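Local coordinates for putative OMPA family lipoprotein (Burkholderia pseudomallei, PDB 4B5C) that probably links the outer membrane to peptidoglycan as part of the Tol-Pal system, which is thought to support outer membrane invagination during cell division and outer membrane integrity, at residues A[72-78]-A[111-115]. Sequence-based numbering, arbitrary orientation.
Sequences TDERGTS and LGKEK. With ACT (acetate ion), chain D.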
loop_
_atom_site.group_PDB
_atom_site.type_symbol
_atom_site.label_atom_id
_atom_site.label_comp_id
_atom_site.label_asym_id
_atom_site.label_seq_id
_atom_site.Cartn_x
_atom_site.Cartn_y
_atom_site.Cartn_z
ATOM N N THR A 72 -4.556 9.118 0.622
ATOM C CA THR A 72 -3.980 10.412 0.264
ATOM C C THR A 72 -4.158 11.422 1.398
ATOM O O THR A 72 -4.916 11.177 2.340
ATOM C CB THR A 72 -4.630 10.984 -1.005
ATOM O OG1 THR A 72 -5.951 11.451 -0.702
ATOM C CG2 THR A 72 -4.712 9.922 -2.094
ATOM N N ASP A 73 -3.463 12.555 1.314
ATOM C CA ASP A 73 -3.676 13.629 2.281
ATOM C C ASP A 73 -4.837 14.514 1.833
ATOM O O ASP A 73 -5.320 14.394 0.706
ATOM C CB ASP A 73 -2.396 14.441 2.532
ATOM C CG ASP A 73 -1.938 15.223 1.313
ATOM O OD1 ASP A 73 -2.771 15.908 0.683
ATOM O OD2 ASP A 73 -0.729 15.171 1.002
ATOM N N GLU A 74 -5.279 15.397 2.721
ATOM C CA GLU A 74 -6.520 16.145 2.529
ATOM C C GLU A 74 -6.527 17.099 1.335
ATOM O O GLU A 74 -7.592 17.518 0.879
ATOM C CB GLU A 74 -6.867 16.915 3.804
ATOM C CG GLU A 74 -5.774 17.865 4.270
ATOM C CD GLU A 74 -6.038 18.407 5.663
ATOM O OE1 GLU A 74 -7.190 18.296 6.137
ATOM O OE2 GLU A 74 -5.092 18.931 6.289
ATOM N N ARG A 75 -5.348 17.446 0.832
ATOM C CA ARG A 75 -5.255 18.419 -0.255
ATOM C C ARG A 75 -5.841 17.901 -1.571
ATOM O O ARG A 75 -5.500 16.811 -2.033
ATOM C CB ARG A 75 -3.808 18.879 -0.441
ATOM C CG ARG A 75 -3.302 19.748 0.701
ATOM C CD ARG A 75 -1.809 19.997 0.596
ATOM N NE ARG A 75 -1.037 18.779 0.819
ATOM C CZ ARG A 75 0.289 18.743 0.898
ATOM N NH1 ARG A 75 0.991 19.862 0.772
ATOM N NH2 ARG A 75 0.913 17.593 1.103
ATOM N N GLY A 76 -6.725 18.697 -2.165
ATOM C CA GLY A 76 -7.392 18.330 -3.404
ATOM C C GLY A 76 -8.801 17.820 -3.166
ATOM O O GLY A 76 -9.180 17.534 -2.027
ATOM N N THR A 77 -9.578 17.700 -4.238
ATOM C CA THR A 77 -10.958 17.240 -4.135
ATOM C C THR A 77 -11.013 15.765 -3.759
ATOM O O THR A 77 -10.009 15.058 -3.844
ATOM C CB THR A 77 -11.727 17.453 -5.457
ATOM O OG1 THR A 77 -11.146 16.649 -6.492
ATOM C CG2 THR A 77 -11.683 18.917 -5.874
ATOM N N SER A 78 -12.187 15.305 -3.336
ATOM C CA SER A 78 -12.378 13.891 -3.028
ATOM C C SER A 78 -12.229 13.040 -4.284
ATOM O O SER A 78 -11.500 12.047 -4.293
ATOM C CB SER A 78 -13.748 13.658 -2.391
ATOM O OG SER A 78 -13.831 14.299 -1.126
ATOM N N LEU A 111 -9.086 4.439 -0.808
ATOM C CA LEU A 111 -9.905 5.073 0.219
ATOM C C LEU A 111 -9.827 6.588 0.072
ATOM O O LEU A 111 -10.500 7.331 0.788
ATOM C CB LEU A 111 -9.442 4.659 1.619
ATOM C CG LEU A 111 -9.348 3.156 1.888
ATOM C CD1 LEU A 111 -8.835 2.886 3.296
ATOM C CD2 LEU A 111 -10.692 2.477 1.659
ATOM N N GLY A 112 -9.000 7.038 -0.868
ATOM C CA GLY A 112 -8.800 8.455 -1.095
ATOM C C GLY A 112 -8.356 9.164 0.170
ATOM O O GLY A 112 -7.430 8.719 0.849
ATOM N N LYS A 113 -9.017 10.271 0.489
ATOM C CA LYS A 113 -8.712 11.014 1.703
ATOM C C LYS A 113 -9.828 10.850 2.730
ATOM O O LYS A 113 -10.034 11.714 3.583
ATOM C CB LYS A 113 -8.504 12.494 1.385
ATOM C CG LYS A 113 -9.750 13.198 0.884
ATOM C CD LYS A 113 -9.514 14.688 0.744
ATOM C CE LYS A 113 -10.785 15.407 0.339
ATOM N NZ LYS A 113 -10.560 16.874 0.257
ATOM N N GLU A 114 -10.541 9.731 2.636
ATOM C CA GLU A 114 -11.674 9.448 3.511
ATOM C C GLU A 114 -11.220 9.005 4.896
ATOM O O GLU A 114 -11.845 9.344 5.899
ATOM C CB GLU A 114 -12.563 8.359 2.898
ATOM C CG GLU A 114 -13.034 8.648 1.477
ATOM C CD GLU A 114 -13.727 7.455 0.832
ATOM O OE1 GLU A 114 -13.882 6.416 1.509
ATOM O OE2 GLU A 114 -14.115 7.555 -0.353
ATOM N N LYS A 115 -10.134 8.240 4.946
ATOM C CA LYS A 115 -9.667 7.656 6.199
ATOM C C LYS A 115 -8.250 8.101 6.550
ATOM O O LYS A 115 -7.300 7.327 6.407
ATOM C CB LYS A 115 -9.725 6.126 6.133
ATOM C CG LYS A 115 -11.119 5.555 5.920
ATOM C CD LYS A 115 -11.086 4.031 5.900
ATOM C CE LYS A 115 -12.481 3.440 5.735
ATOM N NZ LYS A 115 -12.454 1.946 5.726
HETATM C C ACT D . -1.645 13.530 -1.927
HETATM O O ACT D . -0.469 13.446 -2.341
HETATM O OXT ACT D . -2.015 12.639 -1.131
HETATM C CH3 ACT D . -2.562 14.636 -2.362
HETATM O O HOH W 1 -5.906 9.253 4.375
#
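An ammonium group bound by main-chain carbonyls, rather than by a carboxylate of the facing segment, joins residues 72-78 to 111-115. The side chain of Lys113, extended beyond its p chi1, runs along the curved loop and donates from NZ to Gly76 O (2.7 Å) and Glu74 O (3.1 Å). Its methylenes lie against the inner side of the loop: Lys113 CB is 3.5 Å from Thr72 OG1 and 3.8 Å from Asp73 O, and Lys113 CE 3.6 Å from Ser78 OG. One backbone-backbone hydrogen bond, Thr72 N to Gly112 O at 2.9 Å, forms where the turn begins and regular parallel strand pairing is lost. Leu111 to Glu114 form a type II' turn, closed by Glu114 N to Leu111 O (3.0 Å); Gly112 supplies the positive phi it needs. A water reaches Thr72 O (3.0 Å) and, weakly, Lys115 O (3.1 Å). The loop is also braced from within: Asp73 OD1 accepts from Arg75 N at 3.0 Å, an Asx turn, while its OD2 forms a salt bridge with Arg75 NH2 (2.9 Å) and another with Arg130. Asp73 N binds acetate OXT (2.8 Å), with Arg88 and the Asp39 amide, where OmpA-like domains hold the diaminopimelate of peptidoglycan; the ion, probably from the crystallisation liquor, thus probably mimics a ligand carboxylate. In this domain the contact ties the loop leaving inner strand 66-71 to the end of edge strand 106-112, with Thr72 and Lys113 resting on helix 78-98; Thr77 is its N-cap, OG1 accepting from Tyr80 N.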